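Local coordinates for acetoin utilization protein AcuB, putative (Vibrio cholerae, PDB 2O16), which is of unknown function but, as a protein with paired CBS domains, may sense a small regulatory ligand such as an adenine nucleotide, at residues L18-A27 with F76-M84; D87-A95 with I109-K117. All coordinates share one frame; numbering follows the deposited sequence. Where two conformers were deposited one is given.

Interaction 1 of 2, residues L18-A27 with F76-M84; sequences LLRTHTLNDA and FETPLFEVM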
loop_
_atom_site.group_PDB
_atom_site.type_symbol
_atom_site.label_atom_id
_atom_site.label_comp_id
_atom_site.label_asym_id
_atom_site.label_seq_id
_atom_site.Cartn_x
_atom_site.Cartn_y
_atom_site.Cartn_z
ATOM N N LEU A 18 -6.998 1.691 -8.315
ATOM C CA LEU A 18 -7.195 1.918 -9.757
ATOM C C LEU A 18 -7.376 0.579 -10.447
ATOM O O LEU A 18 -6.835 -0.425 -9.961
ATOM C CB LEU A 18 -5.982 2.659 -10.330
ATOM C CG LEU A 18 -5.911 4.164 -9.982
ATOM C CD1 LEU A 18 -4.666 4.775 -10.535
ATOM C CD2 LEU A 18 -7.166 4.985 -10.461
ATOM N N LEU A 19 -8.124 0.553 -11.565
ATOM C CA LEU A 19 -8.193 -0.653 -12.428
ATOM C C LEU A 19 -6.882 -0.850 -13.180
ATOM O O LEU A 19 -6.121 0.101 -13.373
ATOM C CB LEU A 19 -9.358 -0.547 -13.446
ATOM C CG LEU A 19 -10.755 -0.414 -12.849
ATOM C CD1 LEU A 19 -11.863 -0.075 -13.922
ATOM C CD2 LEU A 19 -11.121 -1.674 -12.025
ATOM N N ARG A 20 -6.597 -2.099 -13.573
ATOM C CA ARG A 20 -5.297 -2.447 -14.190
ATOM C C ARG A 20 -5.091 -1.857 -15.571
ATOM O O ARG A 20 -3.960 -1.826 -16.088
ATOM C CB ARG A 20 -5.196 -3.975 -14.332
ATOM C CG ARG A 20 -6.263 -4.571 -15.285
ATOM C CD ARG A 20 -6.339 -6.111 -15.179
ATOM N NE ARG A 20 -5.160 -6.740 -15.772
ATOM C CZ ARG A 20 -5.019 -7.018 -17.073
ATOM N NH1 ARG A 20 -5.969 -6.716 -17.954
ATOM N NH2 ARG A 20 -3.912 -7.591 -17.502
ATOM N N THR A 21 -6.212 -1.437 -16.182
ATOM C CA THR A 21 -6.217 -0.758 -17.460
ATOM C C THR A 21 -6.190 0.771 -17.361
ATOM O O THR A 21 -6.106 1.467 -18.373
ATOM C CB THR A 21 -7.434 -1.229 -18.340
ATOM O OG1 THR A 21 -8.634 -1.263 -17.552
ATOM C CG2 THR A 21 -7.176 -2.622 -18.897
ATOM N N HIS A 22 -6.299 1.321 -16.156
ATOM C CA HIS A 22 -5.916 2.716 -15.983
ATOM C C HIS A 22 -4.410 2.815 -16.201
ATOM O O HIS A 22 -3.745 1.781 -16.396
ATOM C CB HIS A 22 -6.359 3.234 -14.623
ATOM C CG HIS A 22 -7.739 3.808 -14.639
ATOM N ND1 HIS A 22 -8.806 3.143 -15.206
ATOM C CD2 HIS A 22 -8.230 4.981 -14.163
ATOM C CE1 HIS A 22 -9.898 3.881 -15.082
ATOM N NE2 HIS A 22 -9.581 4.993 -14.436
ATOM N N THR A 23 -3.869 4.033 -16.261
ATOM C CA THR A 23 -2.513 4.187 -16.770
ATOM C C THR A 23 -1.548 4.727 -15.704
ATOM O O THR A 23 -1.989 5.128 -14.596
ATOM C CB THR A 23 -2.481 5.172 -17.951
ATOM O OG1 THR A 23 -2.766 6.478 -17.452
ATOM C CG2 THR A 23 -3.519 4.780 -19.029
ATOM N N LEU A 24 -0.262 4.716 -16.044
ATOM C CA LEU A 24 0.778 5.432 -15.261
ATOM C C LEU A 24 0.343 6.875 -14.960
ATOM O O LEU A 24 0.460 7.368 -13.813
ATOM C CB LEU A 24 2.114 5.454 -16.015
ATOM C CG LEU A 24 3.344 5.963 -15.224
ATOM C CD1 LEU A 24 4.594 5.271 -15.723
ATOM C CD2 LEU A 24 3.482 7.473 -15.309
ATOM N N ASN A 25 -0.186 7.546 -15.994
ATOM C CA ASN A 25 -0.637 8.928 -15.860
ATOM C C ASN A 25 -1.728 9.096 -14.812
ATOM O O ASN A 25 -1.687 10.035 -14.018
ATOM C CB ASN A 25 -1.112 9.465 -17.215
ATOM C CG ASN A 25 -0.931 10.968 -17.337
ATOM O OD1 ASN A 25 -0.002 11.536 -16.765
ATOM N ND2 ASN A 25 -1.831 11.623 -18.090
ATOM N N ASP A 26 -2.700 8.180 -14.788
ATOM C CA ASP A 26 -3.732 8.191 -13.768
ATOM C C ASP A 26 -3.172 7.997 -12.360
ATOM O O ASP A 26 -3.610 8.672 -11.427
ATOM C CB ASP A 26 -4.774 7.092 -14.010
ATOM C CG ASP A 26 -5.490 7.236 -15.341
ATOM O OD1 ASP A 26 -5.800 8.383 -15.745
ATOM O OD2 ASP A 26 -5.760 6.198 -15.962
ATOM N N ALA A 27 -2.259 7.039 -12.204
ATOM C CA ALA A 27 -1.661 6.763 -10.890
ATOM C C ALA A 27 -0.824 7.974 -10.436
ATOM O O ALA A 27 -0.874 8.364 -9.270
ATOM C CB ALA A 27 -0.780 5.489 -10.957
ATOM N N PHE A 76 3.484 7.931 -20.206
ATOM C CA PHE A 76 2.305 8.311 -19.453
ATOM C C PHE A 76 1.117 7.386 -19.725
ATOM O O PHE A 76 0.300 7.215 -18.847
ATOM C CB PHE A 76 1.942 9.791 -19.703
ATOM C CG PHE A 76 1.446 10.084 -21.102
ATOM C CD1 PHE A 76 2.284 9.935 -22.209
ATOM C CD2 PHE A 76 0.138 10.512 -21.309
ATOM C CE1 PHE A 76 1.816 10.187 -23.512
ATOM C CE2 PHE A 76 -0.334 10.782 -22.603
ATOM C CZ PHE A 76 0.509 10.615 -23.707
ATOM N N GLU A 77 1.060 6.753 -20.905
ATOM C CA GLU A 77 -0.075 5.933 -21.361
ATOM C C GLU A 77 0.020 4.438 -21.012
ATOM O O GLU A 77 -0.927 3.679 -21.248
ATOM C CB GLU A 77 -0.258 6.076 -22.883
ATOM C CG GLU A 77 1.024 5.867 -23.705
ATOM C CD GLU A 77 0.802 5.960 -25.210
ATOM O OE1 GLU A 77 -0.026 5.198 -25.746
ATOM O OE2 GLU A 77 1.482 6.783 -25.867
ATOM N N THR A 78 1.176 4.012 -20.511
ATOM C CA THR A 78 1.377 2.601 -20.174
ATOM C C THR A 78 0.273 2.111 -19.235
ATOM O O THR A 78 0.051 2.724 -18.211
ATOM C CB THR A 78 2.721 2.388 -19.463
ATOM O OG1 THR A 78 3.770 2.955 -20.256
ATOM C CG2 THR A 78 2.976 0.900 -19.288
ATOM N N PRO A 79 -0.427 1.017 -19.582
ATOM C CA PRO A 79 -1.401 0.467 -18.638
ATOM C C PRO A 79 -0.742 -0.017 -17.339
ATOM O O PRO A 79 0.390 -0.496 -17.373
ATOM C CB PRO A 79 -2.014 -0.709 -19.381
ATOM C CG PRO A 79 -1.712 -0.474 -20.813
ATOM C CD PRO A 79 -0.388 0.249 -20.837
ATOM N N LEU A 80 -1.416 0.191 -16.209
ATOM C CA LEU A 80 -0.854 -0.182 -14.900
ATOM C C LEU A 80 -0.504 -1.666 -14.783
ATOM O O LEU A 80 0.493 -2.013 -14.120
ATOM C CB LEU A 80 -1.769 0.282 -13.754
ATOM C CG LEU A 80 -1.789 1.823 -13.647
ATOM C CD1 LEU A 80 -2.980 2.330 -12.912
ATOM C CD2 LEU A 80 -0.460 2.397 -13.030
ATOM N N PHE A 81 -1.288 -2.547 -15.417
ATOM C CA PHE A 81 -0.915 -3.976 -15.419
ATOM C C PHE A 81 0.511 -4.244 -15.973
ATOM O O PHE A 81 1.148 -5.251 -15.598
ATOM C CB PHE A 81 -1.987 -4.888 -16.057
ATOM C CG PHE A 81 -2.046 -4.833 -17.582
ATOM C CD1 PHE A 81 -1.090 -5.507 -18.366
ATOM C CD2 PHE A 81 -3.064 -4.139 -18.224
ATOM C CE1 PHE A 81 -1.150 -5.452 -19.772
ATOM C CE2 PHE A 81 -3.142 -4.082 -19.607
ATOM C CZ PHE A 81 -2.173 -4.741 -20.391
ATOM N N GLU A 82 1.003 -3.360 -16.847
ATOM C CA GLU A 82 2.389 -3.469 -17.362
ATOM C C GLU A 82 3.434 -2.899 -16.404
ATOM O O GLU A 82 4.617 -3.204 -16.522
ATOM C CB GLU A 82 2.531 -2.796 -18.741
ATOM C CG GLU A 82 1.740 -3.525 -19.809
ATOM C CD GLU A 82 1.973 -3.029 -21.225
ATOM O OE1 GLU A 82 2.637 -1.984 -21.425
ATOM O OE2 GLU A 82 1.477 -3.712 -22.153
ATOM N N VAL A 83 3.015 -2.017 -15.503
ATOM C CA VAL A 83 3.950 -1.365 -14.584
ATOM C C VAL A 83 4.041 -2.135 -13.253
ATOM O O VAL A 83 5.127 -2.257 -12.655
ATOM C CB VAL A 83 3.547 0.112 -14.340
ATOM C CG1 VAL A 83 4.462 0.784 -13.305
ATOM C CG2 VAL A 83 3.554 0.925 -15.690
ATOM N N MET A 84 2.918 -2.669 -12.786
ATOM C CA MET A 84 2.910 -3.275 -11.452
ATOM C C MET A 84 3.734 -4.586 -11.432
ATOM O O MET A 84 3.759 -5.359 -12.417
ATOM C CB MET A 84 1.475 -3.532 -10.974
ATOM C CG MET A 84 0.775 -4.645 -11.726
ATOM S SD MET A 84 -1.004 -4.550 -11.449
ATOM C CE MET A 84 -1.571 -6.112 -12.142
#

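Interaction 2 of 2, residues D87-A95 with I109-K117; sequences DVTSVAPQA and IGCLPVVAK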
loop_
_atom_site.group_PDB
_atom_site.type_symbol
_atom_site.label_atom_id
_atom_site.label_comp_id
_atom_site.label_asym_id
_atom_site.label_seq_id
_atom_site.Cartn_x
_atom_site.Cartn_y
_atom_site.Cartn_z
ATOM N N ASP A 87 4.980 -9.996 -8.462
ATOM C CA ASP A 87 5.021 -10.544 -7.110
ATOM C C ASP A 87 4.269 -9.587 -6.180
ATOM O O ASP A 87 4.618 -8.415 -6.092
ATOM C CB ASP A 87 6.462 -10.696 -6.653
ATOM C CG ASP A 87 7.279 -11.546 -7.616
ATOM O OD1 ASP A 87 7.095 -12.774 -7.616
ATOM O OD2 ASP A 87 8.085 -10.984 -8.378
ATOM N N VAL A 88 3.265 -10.102 -5.476
ATOM C CA VAL A 88 2.427 -9.271 -4.636
ATOM C C VAL A 88 2.465 -9.785 -3.173
ATOM O O VAL A 88 2.121 -10.950 -2.917
ATOM C CB VAL A 88 0.968 -9.275 -5.159
ATOM C CG1 VAL A 88 0.067 -8.355 -4.264
ATOM C CG2 VAL A 88 0.911 -8.846 -6.641
ATOM N N THR A 89 2.869 -8.918 -2.243
ATOM C CA THR A 89 2.939 -9.271 -0.823
ATOM C C THR A 89 1.729 -8.647 -0.145
ATOM O O THR A 89 1.427 -7.472 -0.400
ATOM C CB THR A 89 4.249 -8.764 -0.185
ATOM O OG1 THR A 89 5.359 -9.286 -0.929
ATOM C CG2 THR A 89 4.394 -9.240 1.307
ATOM N N SER A 90 1.032 -9.424 0.673
ATOM C CA SER A 90 -0.150 -8.931 1.399
ATOM C C SER A 90 -0.211 -9.600 2.778
ATOM O O SER A 90 0.621 -10.509 3.105
ATOM C CB SER A 90 -1.445 -9.216 0.607
ATOM O OG SER A 90 -1.625 -10.618 0.491
ATOM N N VAL A 91 -1.173 -9.149 3.588
ATOM C CA VAL A 91 -1.376 -9.702 4.932
ATOM C C VAL A 91 -2.875 -9.733 5.234
ATOM O O VAL A 91 -3.641 -8.967 4.636
ATOM C CB VAL A 91 -0.611 -8.848 5.991
ATOM C CG1 VAL A 91 -1.260 -7.428 6.171
ATOM C CG2 VAL A 91 -0.512 -9.558 7.369
ATOM N N ALA A 92 -3.297 -10.592 6.162
ATOM C CA ALA A 92 -4.700 -10.605 6.637
ATOM C C ALA A 92 -4.957 -9.547 7.712
ATOM O O ALA A 92 -4.041 -9.196 8.471
ATOM C CB ALA A 92 -5.080 -12.012 7.163
ATOM N N PRO A 93 -6.195 -9.000 7.775
ATOM C CA PRO A 93 -6.491 -7.947 8.755
ATOM C C PRO A 93 -6.351 -8.344 10.223
ATOM O O PRO A 93 -6.114 -7.482 11.039
ATOM C CB PRO A 93 -7.953 -7.598 8.465
ATOM C CG PRO A 93 -8.498 -8.810 7.817
ATOM C CD PRO A 93 -7.376 -9.295 6.950
ATOM N N GLN A 94 -6.478 -9.629 10.550
ATOM C CA GLN A 94 -6.365 -10.065 11.939
ATOM C C GLN A 94 -4.904 -10.253 12.384
ATOM O O GLN A 94 -4.645 -10.533 13.569
ATOM C CB GLN A 94 -7.161 -11.366 12.165
ATOM C CG GLN A 94 -6.580 -12.570 11.416
ATOM C CD GLN A 94 -7.129 -12.745 9.993
ATOM O OE1 GLN A 94 -7.792 -11.847 9.434
ATOM N NE2 GLN A 94 -6.877 -13.935 9.412
ATOM N N ALA A 95 -3.943 -10.105 11.461
ATOM C CA ALA A 95 -2.528 -10.314 11.818
ATOM C C ALA A 95 -2.106 -9.386 12.957
ATOM O O ALA A 95 -2.630 -8.288 13.074
ATOM C CB ALA A 95 -1.620 -10.134 10.610
ATOM N N ILE A 109 9.657 -4.115 2.853
ATOM C CA ILE A 109 8.366 -3.831 2.265
ATOM C C ILE A 109 7.907 -2.466 2.793
ATOM O O ILE A 109 7.704 -2.298 3.987
ATOM C CB ILE A 109 7.309 -4.908 2.687
ATOM C CG1 ILE A 109 7.786 -6.351 2.376
ATOM C CG2 ILE A 109 5.953 -4.629 2.017
ATOM C CD1 ILE A 109 7.841 -6.696 0.904
ATOM N N GLY A 110 7.767 -1.489 1.918
ATOM C CA GLY A 110 7.318 -0.169 2.371
ATOM C C GLY A 110 5.827 -0.092 2.652
ATOM O O GLY A 110 5.393 0.590 3.621
ATOM N N CYS A 111 5.045 -0.825 1.847
ATOM C CA CYS A 111 3.584 -0.826 1.917
ATOM C C CYS A 111 3.032 -2.237 1.814
ATOM O O CYS A 111 3.403 -2.981 0.918
ATOM C CB CYS A 111 2.992 0.010 0.786
ATOM S SG CYS A 111 1.198 -0.001 0.662
ATOM N N LEU A 112 2.149 -2.599 2.731
ATOM C CA LEU A 112 1.593 -3.939 2.785
ATOM C C LEU A 112 0.064 -3.855 2.653
ATOM O O LEU A 112 -0.621 -3.422 3.584
ATOM C CB LEU A 112 2.058 -4.613 4.091
ATOM C CG LEU A 112 1.774 -6.077 4.435
ATOM C CD1 LEU A 112 2.400 -7.020 3.372
ATOM C CD2 LEU A 112 2.322 -6.376 5.857
ATOM N N PRO A 113 -0.478 -4.242 1.474
ATOM C CA PRO A 113 -1.932 -4.362 1.308
ATOM C C PRO A 113 -2.495 -5.391 2.275
ATOM O O PRO A 113 -1.838 -6.380 2.555
ATOM C CB PRO A 113 -2.099 -4.874 -0.129
ATOM C CG PRO A 113 -0.772 -4.564 -0.815
ATOM C CD PRO A 113 0.270 -4.589 0.250
ATOM N N VAL A 114 -3.698 -5.132 2.781
ATOM C CA VAL A 114 -4.382 -5.990 3.737
ATOM C C VAL A 114 -5.589 -6.551 2.985
ATOM O O VAL A 114 -6.396 -5.804 2.405
ATOM C CB VAL A 114 -4.858 -5.168 4.982
ATOM C CG1 VAL A 114 -5.588 -6.044 6.029
ATOM C CG2 VAL A 114 -3.674 -4.428 5.610
ATOM N N VAL A 115 -5.678 -7.875 2.940
ATOM C CA VAL A 115 -6.706 -8.540 2.140
ATOM C C VAL A 115 -7.479 -9.551 3.004
ATOM O O VAL A 115 -6.891 -10.221 3.849
ATOM C CB VAL A 115 -6.099 -9.264 0.911
ATOM C CG1 VAL A 115 -5.491 -8.231 -0.115
ATOM C CG2 VAL A 115 -5.047 -10.247 1.336
ATOM N N ALA A 116 -8.791 -9.620 2.788
ATOM C CA ALA A 116 -9.646 -10.615 3.425
ATOM C C ALA A 116 -10.435 -11.253 2.284
ATOM O O ALA A 116 -11.151 -10.553 1.549
ATOM C CB ALA A 116 -10.558 -9.970 4.423
ATOM N N LYS A 117 -10.242 -12.553 2.097
ATOM C CA LYS A 117 -10.936 -13.308 1.021
ATOM C C LYS A 117 -10.680 -12.727 -0.370
ATOM O O LYS A 117 -11.617 -12.543 -1.167
ATOM C CB LYS A 117 -12.446 -13.345 1.302
ATOM C CG LYS A 117 -12.807 -14.102 2.586
ATOM C CD LYS A 117 -14.326 -14.117 2.764
ATOM C CE LYS A 117 -14.773 -14.816 4.051
ATOM N NZ LYS A 117 -16.248 -14.625 4.292
#

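Interaction 1 of 2, residues L18-A27 with F76-M84
Arg20 meets Phe81 at both ends of its side chain, by CB and by the NE-to-guanidinium part. Its CB starts 3.8 Å from Phe81 CB, and NE then passes the same carbon. A bend at chi3 (-71°) lays the guanidinium flat on one face of the ring, with the planes 13° apart. CZ is near Phe81 CG and Phe81 CD2, NH1 is nearest Phe81 CD2, and the tip NH2 comes within 3.3 Å of Phe81 CG. The stack is therefore an off-centre cation-pi contact near the CB side of the ring. In the backbone, Phe81 N donates to Arg20 O (2.8 Å) and Leu80 N to His22 O. Leu80 splits its two methyls, CD1 meeting Leu18 CD1 and CD2 resting 3.7 Å from Ala27 CB.

At the start of helix 24-34, Thr23 and Asp26 form a capping box: Asp26 N donates to Thr23 OG1 and Thr23 N to Asp26 OD2. The two N-H groups between them turn to 76-84: Leu24 N reaches Thr78 O at 3.0 Å and Asn25 N reaches Phe76 O at 2.9 Å. Cap and carbonyls thus jointly satisfy the first-turn amides, tying 76-84 to this helix start through backbone bonds backed by the Arg20-Phe81 stack and Leu80 packing.

Interaction 2 of 2, residues D87-A95 with I109-K117
Val91 and Leu112 meet at about a right angle, the CG1 methyl of Val91 resting 3.7 Å from Leu112 CD2. Leu112 turns both methyls to 87-95 because its CG is swung away from the main-chain nitrogen (chi1 -174°): CD2 serves Val91, while CD1 is met obliquely by Thr89 CG2 at 3.6 Å. CG1 of Val91 also lies near CG2 of Val114, so it joins two alternate residues of strand 112-116. The other branch of Val114, CG1, runs across Pro93 and presses on its CA at 3.4 Å, a tight approach between carbons. The Pro93 ring continues past it to Ala116, whose CB stands near both CG and CD of the proline.

Ser90 and Val115 meet on the other side of the paired backbones, where Ser90 OG lies 3.5 Å from Val115 CG2. Pro113 shares this side and, like Val115, touches Leu48 of strand 48-53 in the first CBS domain. Val91 and Leu112 instead contact helix 97-106, at Ser100 and Met104 respectively.

Between these two layers the backbones are bridged at a single position. Val91 N donates to Pro113 O (3.0 Å), and Val91 O accepts from Val115 N (2.9 Å, 163° at the hydrogen). One residue bonding to both neighbours of Val114 is the pattern of a parallel bridge. The CA of Val114 adds a C-H...O contact to Val91 O, and Ala92 CA makes a similar one to Val115 O.

The two segments, bridged in parallel sense at one point, are joined through helix 97-106 in the manner of a beta-alpha-beta crossover, and strand 112-116 goes on to pair antiparallel with 119-124. Followed by helix 126-141, this is the beta-alpha-beta-beta-alpha topology of a CBS domain, here with its first strand reduced to one bridge.

From the N terminus, the chain passes strand 12-13 and enters 18-27, then runs through helix 24-34, strands 38-42 and 48-53 and helix 54-64. Part of the connection after that helix is not modelled. Interaction 1 closes this long loop when 76-84 returns, linking the start of helix 24-34 to the segment around helix 80-83. A few residues later 87-95 begins, and interaction 2 closes a much shorter loop, built mainly of helix 97-106, when strand 112-116 comes alongside. The two closures follow in series and neither nest nor cross. Their centres are about 21 Å apart, and the second joins 87-95 to strand 112-116, next to helix 97-106 and strand 48-53.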